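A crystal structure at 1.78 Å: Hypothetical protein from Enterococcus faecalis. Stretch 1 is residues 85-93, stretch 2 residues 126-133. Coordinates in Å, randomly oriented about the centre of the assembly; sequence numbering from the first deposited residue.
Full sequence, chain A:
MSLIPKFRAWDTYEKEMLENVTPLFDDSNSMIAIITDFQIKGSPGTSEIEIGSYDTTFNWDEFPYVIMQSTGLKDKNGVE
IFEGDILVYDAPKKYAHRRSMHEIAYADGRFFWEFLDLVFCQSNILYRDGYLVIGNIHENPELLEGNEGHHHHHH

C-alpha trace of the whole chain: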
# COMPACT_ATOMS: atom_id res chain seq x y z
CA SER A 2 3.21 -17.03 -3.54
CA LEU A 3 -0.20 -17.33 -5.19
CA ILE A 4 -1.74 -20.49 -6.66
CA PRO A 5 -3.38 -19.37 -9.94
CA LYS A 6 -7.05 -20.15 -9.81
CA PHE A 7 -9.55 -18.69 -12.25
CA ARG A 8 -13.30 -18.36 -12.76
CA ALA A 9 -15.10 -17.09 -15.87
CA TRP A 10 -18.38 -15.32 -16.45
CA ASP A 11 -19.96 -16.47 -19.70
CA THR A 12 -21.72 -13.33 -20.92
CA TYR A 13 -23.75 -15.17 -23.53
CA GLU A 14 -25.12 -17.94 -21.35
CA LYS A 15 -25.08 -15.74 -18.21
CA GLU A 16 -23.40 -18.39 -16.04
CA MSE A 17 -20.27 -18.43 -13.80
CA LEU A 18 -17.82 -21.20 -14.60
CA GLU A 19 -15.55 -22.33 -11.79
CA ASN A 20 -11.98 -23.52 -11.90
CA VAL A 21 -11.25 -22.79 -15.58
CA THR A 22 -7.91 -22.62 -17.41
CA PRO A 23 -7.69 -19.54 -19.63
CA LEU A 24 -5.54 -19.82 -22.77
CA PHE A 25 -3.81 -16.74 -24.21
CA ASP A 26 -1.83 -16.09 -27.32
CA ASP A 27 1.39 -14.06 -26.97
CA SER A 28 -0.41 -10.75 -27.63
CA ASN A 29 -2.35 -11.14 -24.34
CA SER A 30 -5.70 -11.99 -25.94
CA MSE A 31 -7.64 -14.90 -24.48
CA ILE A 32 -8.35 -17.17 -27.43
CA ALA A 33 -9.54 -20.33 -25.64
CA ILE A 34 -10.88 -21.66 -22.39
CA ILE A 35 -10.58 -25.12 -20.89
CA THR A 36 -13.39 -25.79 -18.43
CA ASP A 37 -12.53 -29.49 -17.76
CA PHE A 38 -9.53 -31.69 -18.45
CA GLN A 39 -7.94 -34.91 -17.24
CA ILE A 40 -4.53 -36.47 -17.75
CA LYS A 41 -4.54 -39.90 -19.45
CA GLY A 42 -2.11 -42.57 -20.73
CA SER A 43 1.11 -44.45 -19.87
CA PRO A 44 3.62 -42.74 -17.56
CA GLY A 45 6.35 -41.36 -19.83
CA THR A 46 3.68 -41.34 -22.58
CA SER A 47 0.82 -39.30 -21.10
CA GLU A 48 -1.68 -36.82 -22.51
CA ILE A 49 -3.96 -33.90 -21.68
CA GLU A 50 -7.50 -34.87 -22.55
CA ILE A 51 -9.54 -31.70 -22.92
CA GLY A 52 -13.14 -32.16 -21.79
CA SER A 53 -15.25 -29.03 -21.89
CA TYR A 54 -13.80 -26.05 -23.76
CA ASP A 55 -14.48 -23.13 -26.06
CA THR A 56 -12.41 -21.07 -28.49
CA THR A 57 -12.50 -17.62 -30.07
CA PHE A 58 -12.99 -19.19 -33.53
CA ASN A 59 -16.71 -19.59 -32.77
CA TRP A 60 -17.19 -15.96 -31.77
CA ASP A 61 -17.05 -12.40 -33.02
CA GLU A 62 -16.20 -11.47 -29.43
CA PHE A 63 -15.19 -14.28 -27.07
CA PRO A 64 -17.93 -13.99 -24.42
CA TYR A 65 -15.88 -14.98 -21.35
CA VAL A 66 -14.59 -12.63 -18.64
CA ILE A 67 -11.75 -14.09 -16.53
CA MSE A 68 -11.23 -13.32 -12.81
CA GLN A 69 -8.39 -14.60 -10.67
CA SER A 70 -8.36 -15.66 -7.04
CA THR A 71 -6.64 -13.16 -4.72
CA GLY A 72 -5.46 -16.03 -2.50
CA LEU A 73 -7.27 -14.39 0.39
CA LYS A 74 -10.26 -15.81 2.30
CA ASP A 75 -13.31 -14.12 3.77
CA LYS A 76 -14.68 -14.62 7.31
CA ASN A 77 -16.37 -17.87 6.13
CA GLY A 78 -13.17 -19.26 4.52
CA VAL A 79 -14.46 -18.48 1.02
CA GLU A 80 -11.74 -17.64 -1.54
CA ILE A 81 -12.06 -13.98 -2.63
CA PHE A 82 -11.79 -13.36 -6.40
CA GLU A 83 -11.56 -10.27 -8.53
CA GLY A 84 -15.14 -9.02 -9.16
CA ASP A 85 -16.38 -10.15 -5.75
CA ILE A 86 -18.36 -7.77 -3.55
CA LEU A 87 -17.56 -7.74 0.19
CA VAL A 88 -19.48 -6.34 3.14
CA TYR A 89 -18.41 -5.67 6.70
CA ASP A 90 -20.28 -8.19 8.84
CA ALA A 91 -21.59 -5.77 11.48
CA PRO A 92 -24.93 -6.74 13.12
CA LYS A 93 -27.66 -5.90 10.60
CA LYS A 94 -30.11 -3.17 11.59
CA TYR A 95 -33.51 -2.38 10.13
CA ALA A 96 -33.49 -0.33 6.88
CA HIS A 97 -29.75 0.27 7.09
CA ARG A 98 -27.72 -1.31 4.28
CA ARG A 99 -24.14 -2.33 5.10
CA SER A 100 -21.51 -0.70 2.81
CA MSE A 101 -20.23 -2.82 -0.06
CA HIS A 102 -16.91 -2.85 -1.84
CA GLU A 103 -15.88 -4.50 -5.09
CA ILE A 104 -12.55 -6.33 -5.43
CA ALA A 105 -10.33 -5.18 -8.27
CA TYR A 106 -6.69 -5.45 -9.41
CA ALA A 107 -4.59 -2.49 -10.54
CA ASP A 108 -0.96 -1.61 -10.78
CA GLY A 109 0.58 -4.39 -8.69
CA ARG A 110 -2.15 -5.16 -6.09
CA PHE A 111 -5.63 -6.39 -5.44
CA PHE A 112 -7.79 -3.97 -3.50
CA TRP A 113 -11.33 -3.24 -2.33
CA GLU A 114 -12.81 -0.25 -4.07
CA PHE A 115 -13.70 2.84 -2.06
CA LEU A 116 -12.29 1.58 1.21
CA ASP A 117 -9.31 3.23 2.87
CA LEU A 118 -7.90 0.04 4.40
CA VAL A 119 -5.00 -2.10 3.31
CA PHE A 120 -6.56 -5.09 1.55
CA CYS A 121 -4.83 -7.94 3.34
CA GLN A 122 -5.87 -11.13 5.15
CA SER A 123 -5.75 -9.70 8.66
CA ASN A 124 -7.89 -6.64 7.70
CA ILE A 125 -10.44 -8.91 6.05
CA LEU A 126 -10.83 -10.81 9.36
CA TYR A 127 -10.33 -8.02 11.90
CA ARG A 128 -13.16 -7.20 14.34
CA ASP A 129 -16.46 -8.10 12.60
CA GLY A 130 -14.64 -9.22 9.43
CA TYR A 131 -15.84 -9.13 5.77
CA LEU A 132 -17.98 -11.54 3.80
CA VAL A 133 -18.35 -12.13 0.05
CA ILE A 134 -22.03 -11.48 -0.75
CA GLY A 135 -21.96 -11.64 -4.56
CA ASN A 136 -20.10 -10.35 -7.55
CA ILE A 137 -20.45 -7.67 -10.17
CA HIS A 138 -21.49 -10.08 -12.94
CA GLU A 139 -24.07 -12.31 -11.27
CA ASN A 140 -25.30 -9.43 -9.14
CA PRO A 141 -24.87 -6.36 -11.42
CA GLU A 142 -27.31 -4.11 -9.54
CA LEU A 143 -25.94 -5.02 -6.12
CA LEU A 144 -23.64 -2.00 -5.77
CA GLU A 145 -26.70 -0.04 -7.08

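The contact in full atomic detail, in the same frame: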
# COMPACT_ATOMS: atom_id res chain seq x y z
N ASP A 85 -15.56 -9.96 -6.93
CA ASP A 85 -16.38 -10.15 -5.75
C ASP A 85 -16.78 -8.86 -5.09
O ASP A 85 -16.07 -7.85 -5.18
CB ASP A 85 -15.69 -11.05 -4.71
CG ASP A 85 -15.80 -12.56 -5.04
OD1 ASP A 85 -16.70 -12.97 -5.84
OD2 ASP A 85 -15.03 -13.36 -4.48
N ILE A 86 -17.88 -8.91 -4.36
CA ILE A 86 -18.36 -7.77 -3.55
C ILE A 86 -18.39 -8.16 -2.08
O ILE A 86 -18.99 -9.22 -1.72
CB ILE A 86 -19.79 -7.31 -4.04
CG1 ILE A 86 -19.72 -6.81 -5.49
CG2 ILE A 86 -20.40 -6.29 -3.01
CD1 ILE A 86 -21.11 -6.77 -6.24
N LEU A 87 -17.68 -7.39 -1.24
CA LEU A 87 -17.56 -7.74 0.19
C LEU A 87 -18.33 -6.75 1.04
O LEU A 87 -18.42 -5.56 0.68
CB LEU A 87 -16.11 -7.72 0.64
CG LEU A 87 -15.28 -8.97 0.32
CD1 LEU A 87 -15.19 -9.32 -1.15
CD2 LEU A 87 -13.90 -8.65 0.87
N VAL A 88 -18.87 -7.22 2.15
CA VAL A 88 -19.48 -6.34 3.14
C VAL A 88 -18.89 -6.58 4.50
O VAL A 88 -18.52 -7.72 4.81
CB VAL A 88 -21.01 -6.53 3.23
CG1 VAL A 88 -21.64 -5.99 1.98
CG2 VAL A 88 -21.37 -7.98 3.54
N TYR A 89 -18.81 -5.54 5.30
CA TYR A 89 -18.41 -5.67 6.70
C TYR A 89 -19.55 -6.28 7.53
O TYR A 89 -20.70 -5.79 7.52
CB TYR A 89 -18.04 -4.28 7.25
CG TYR A 89 -17.44 -4.36 8.62
CD1 TYR A 89 -16.21 -4.96 8.83
CD2 TYR A 89 -18.10 -3.81 9.72
CE1 TYR A 89 -15.66 -5.05 10.09
CE2 TYR A 89 -17.57 -3.89 10.98
CZ TYR A 89 -16.33 -4.47 11.16
OH TYR A 89 -15.77 -4.55 12.43
N ASP A 90 -19.24 -7.34 8.27
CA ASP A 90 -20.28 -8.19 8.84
C ASP A 90 -20.72 -7.67 10.22
O ASP A 90 -20.71 -8.38 11.22
CB ASP A 90 -19.81 -9.66 8.84
CG ASP A 90 -20.89 -10.62 9.32
OD1 ASP A 90 -22.08 -10.36 9.02
OD2 ASP A 90 -20.54 -11.65 9.97
N ALA A 91 -21.08 -6.39 10.25
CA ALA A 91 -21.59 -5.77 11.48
C ALA A 91 -23.03 -6.24 11.66
O ALA A 91 -23.70 -6.51 10.66
CB ALA A 91 -21.50 -4.26 11.39
N PRO A 92 -23.53 -6.29 12.91
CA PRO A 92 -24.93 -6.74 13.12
C PRO A 92 -25.86 -5.90 12.24
O PRO A 92 -25.74 -4.68 12.18
CB PRO A 92 -25.18 -6.43 14.60
CG PRO A 92 -23.80 -6.52 15.21
CD PRO A 92 -22.89 -5.91 14.19
N LYS A 93 -26.75 -6.57 11.52
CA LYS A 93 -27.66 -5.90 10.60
C LYS A 93 -28.78 -5.18 11.33
O LYS A 93 -29.44 -5.76 12.19
CB LYS A 93 -28.29 -6.93 9.65
CG LYS A 93 -29.27 -6.36 8.62
CD LYS A 93 -28.57 -5.56 7.54
CE LYS A 93 -29.54 -5.14 6.44
NZ LYS A 93 -30.61 -4.20 6.92
N LEU A 126 -10.31 -10.03 8.22
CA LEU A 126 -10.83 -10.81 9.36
C LEU A 126 -10.97 -10.03 10.65
O LEU A 126 -11.55 -10.55 11.63
CB LEU A 126 -9.94 -12.05 9.56
CG LEU A 126 -9.87 -12.99 8.36
CD1 LEU A 126 -8.91 -14.20 8.64
CD2 LEU A 126 -11.26 -13.50 7.88
N TYR A 127 -10.47 -8.80 10.66
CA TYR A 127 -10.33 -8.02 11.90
C TYR A 127 -11.71 -7.62 12.41
O TYR A 127 -12.61 -7.30 11.62
CB TYR A 127 -9.51 -6.78 11.59
CG TYR A 127 -9.01 -6.02 12.81
CD1 TYR A 127 -8.28 -6.67 13.82
CD2 TYR A 127 -9.19 -4.65 12.89
CE1 TYR A 127 -7.79 -5.94 14.92
CE2 TYR A 127 -8.70 -3.91 13.98
CZ TYR A 127 -8.00 -4.57 14.98
OH TYR A 127 -7.52 -3.83 16.05
N ARG A 128 -11.88 -7.63 13.73
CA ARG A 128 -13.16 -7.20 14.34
C ARG A 128 -14.32 -7.97 13.71
O ARG A 128 -14.31 -9.21 13.76
CB ARG A 128 -13.29 -5.68 14.26
CG ARG A 128 -12.42 -4.97 15.34
CD ARG A 128 -12.29 -3.45 15.16
NE ARG A 128 -11.18 -2.92 15.97
CZ ARG A 128 -11.26 -2.60 17.27
NH1 ARG A 128 -12.41 -2.74 17.92
NH2 ARG A 128 -10.20 -2.14 17.92
N ASP A 129 -15.31 -7.31 13.12
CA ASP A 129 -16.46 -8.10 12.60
C ASP A 129 -16.14 -8.85 11.29
O ASP A 129 -16.86 -9.78 10.91
CB ASP A 129 -17.74 -7.25 12.43
CG ASP A 129 -18.25 -6.69 13.74
OD1 ASP A 129 -18.08 -7.33 14.79
OD2 ASP A 129 -18.83 -5.59 13.69
N GLY A 130 -15.06 -8.46 10.62
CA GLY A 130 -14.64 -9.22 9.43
C GLY A 130 -15.54 -8.90 8.23
O GLY A 130 -16.55 -8.21 8.37
N TYR A 131 -15.13 -9.39 7.06
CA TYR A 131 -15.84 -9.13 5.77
C TYR A 131 -16.31 -10.46 5.19
O TYR A 131 -15.64 -11.51 5.33
CB TYR A 131 -14.93 -8.44 4.70
CG TYR A 131 -14.70 -7.01 5.03
CD1 TYR A 131 -15.48 -6.01 4.43
CD2 TYR A 131 -13.79 -6.64 6.03
CE1 TYR A 131 -15.31 -4.68 4.77
CE2 TYR A 131 -13.61 -5.28 6.38
CZ TYR A 131 -14.39 -4.32 5.75
OH TYR A 131 -14.29 -2.98 6.08
N LEU A 132 -17.40 -10.37 4.45
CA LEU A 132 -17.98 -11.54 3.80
C LEU A 132 -18.24 -11.26 2.33
O LEU A 132 -18.67 -10.17 2.01
CB LEU A 132 -19.29 -11.89 4.49
CG LEU A 132 -19.22 -12.58 5.87
CD1 LEU A 132 -20.64 -12.75 6.44
CD2 LEU A 132 -18.55 -13.95 5.71
N VAL A 133 -18.00 -12.24 1.47
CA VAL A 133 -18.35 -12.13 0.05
C VAL A 133 -19.88 -12.31 -0.05
O VAL A 133 -20.41 -13.36 0.34
CB VAL A 133 -17.75 -13.24 -0.76
CG1 VAL A 133 -18.20 -13.13 -2.25
CG2 VAL A 133 -16.20 -13.14 -0.73
O HOH W 1 -17.01 -3.13 14.29

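The two stretches run antiparallel: strand 85-89 lies beside strand 131-133, and the loop residues that precede the second strand close around the end of the first. Together they bury 683 Å² of surface.

At Tyr127 the chain leaves helical geometry and enters a type II' turn that closes with a hydrogen bond from Gly130 N to Tyr127 O (2.9 Å). Arg128 takes the positive phi of the turn's second position and sends its long side chain away into an exposed setting, where its charge can remain solvated; Arg128 CB nevertheless lies 3.3 Å from Tyr89 OH.

Asp129 makes a polar link from the turn to stretch 1. Asp129 N donates to Tyr89 OH (2.9 Å), so the phenol satisfies an amide that has no strand partner. A water joins the two side chains as well, its oxygen lying 2.6 Å from Tyr89 OH and donating to Asp129 OD2 at 3.1 Å. A short carboxylate suits this place, since it can accept a hydrogen bond from the water while Asp129 CB packs 3.4 Å from Asp90 O.

Gly130 has a phi of 76°, a conformation glycine adopts readily because it lacks a CB. Gly130 O accepts a hydrogen bond from Asp90 N at 2.8 Å, which carries the ladder one step beyond the first strand.

Tyr131 begins the second strand in a non-hydrogen-bonded pair with Tyr89, their CA atoms 4.4 Å apart. Both side chains lie on the same face of the sheet, and their rings meet obliquely, with centroids 5.2 Å apart and planes at 59°. The broad Tyr131 ring offers a face to Tyr89 CD1, which lies 3.6 Å from Tyr131 CE2. Thus Tyr89 serves two purposes: its ring supplies apolar surface, while its hydroxyl reaches the turn.

Leu132 forms the hydrogen-bonded pair with Val88. Val88 N donates to Leu132 O (3.0 Å), and Leu132 N returns a bond to Val88 O (2.9 Å), both nearly straight. Its side chain shares the other face with Val88, and its branched end leans to stretch 1, Leu132 CD1 lying 3.6 Å from Asp90 CG; the Asp90 carboxylate oxygens find their hydrogen bonds elsewhere in the structure.

Val133 returns to the face of the tyrosines, paired with Leu87 without hydrogen bonds. Leu87 CD1 meets Val133 CG2 at 4.0 Å, and Leu87 CD2 reaches Tyr131 CB at the same distance, so leucine bridges two neighbours on this face. Valine's beta-branched shape suits an extended strand. Val133 CA also approaches Ile86 O (3.5 Å), a CA-H...O contact.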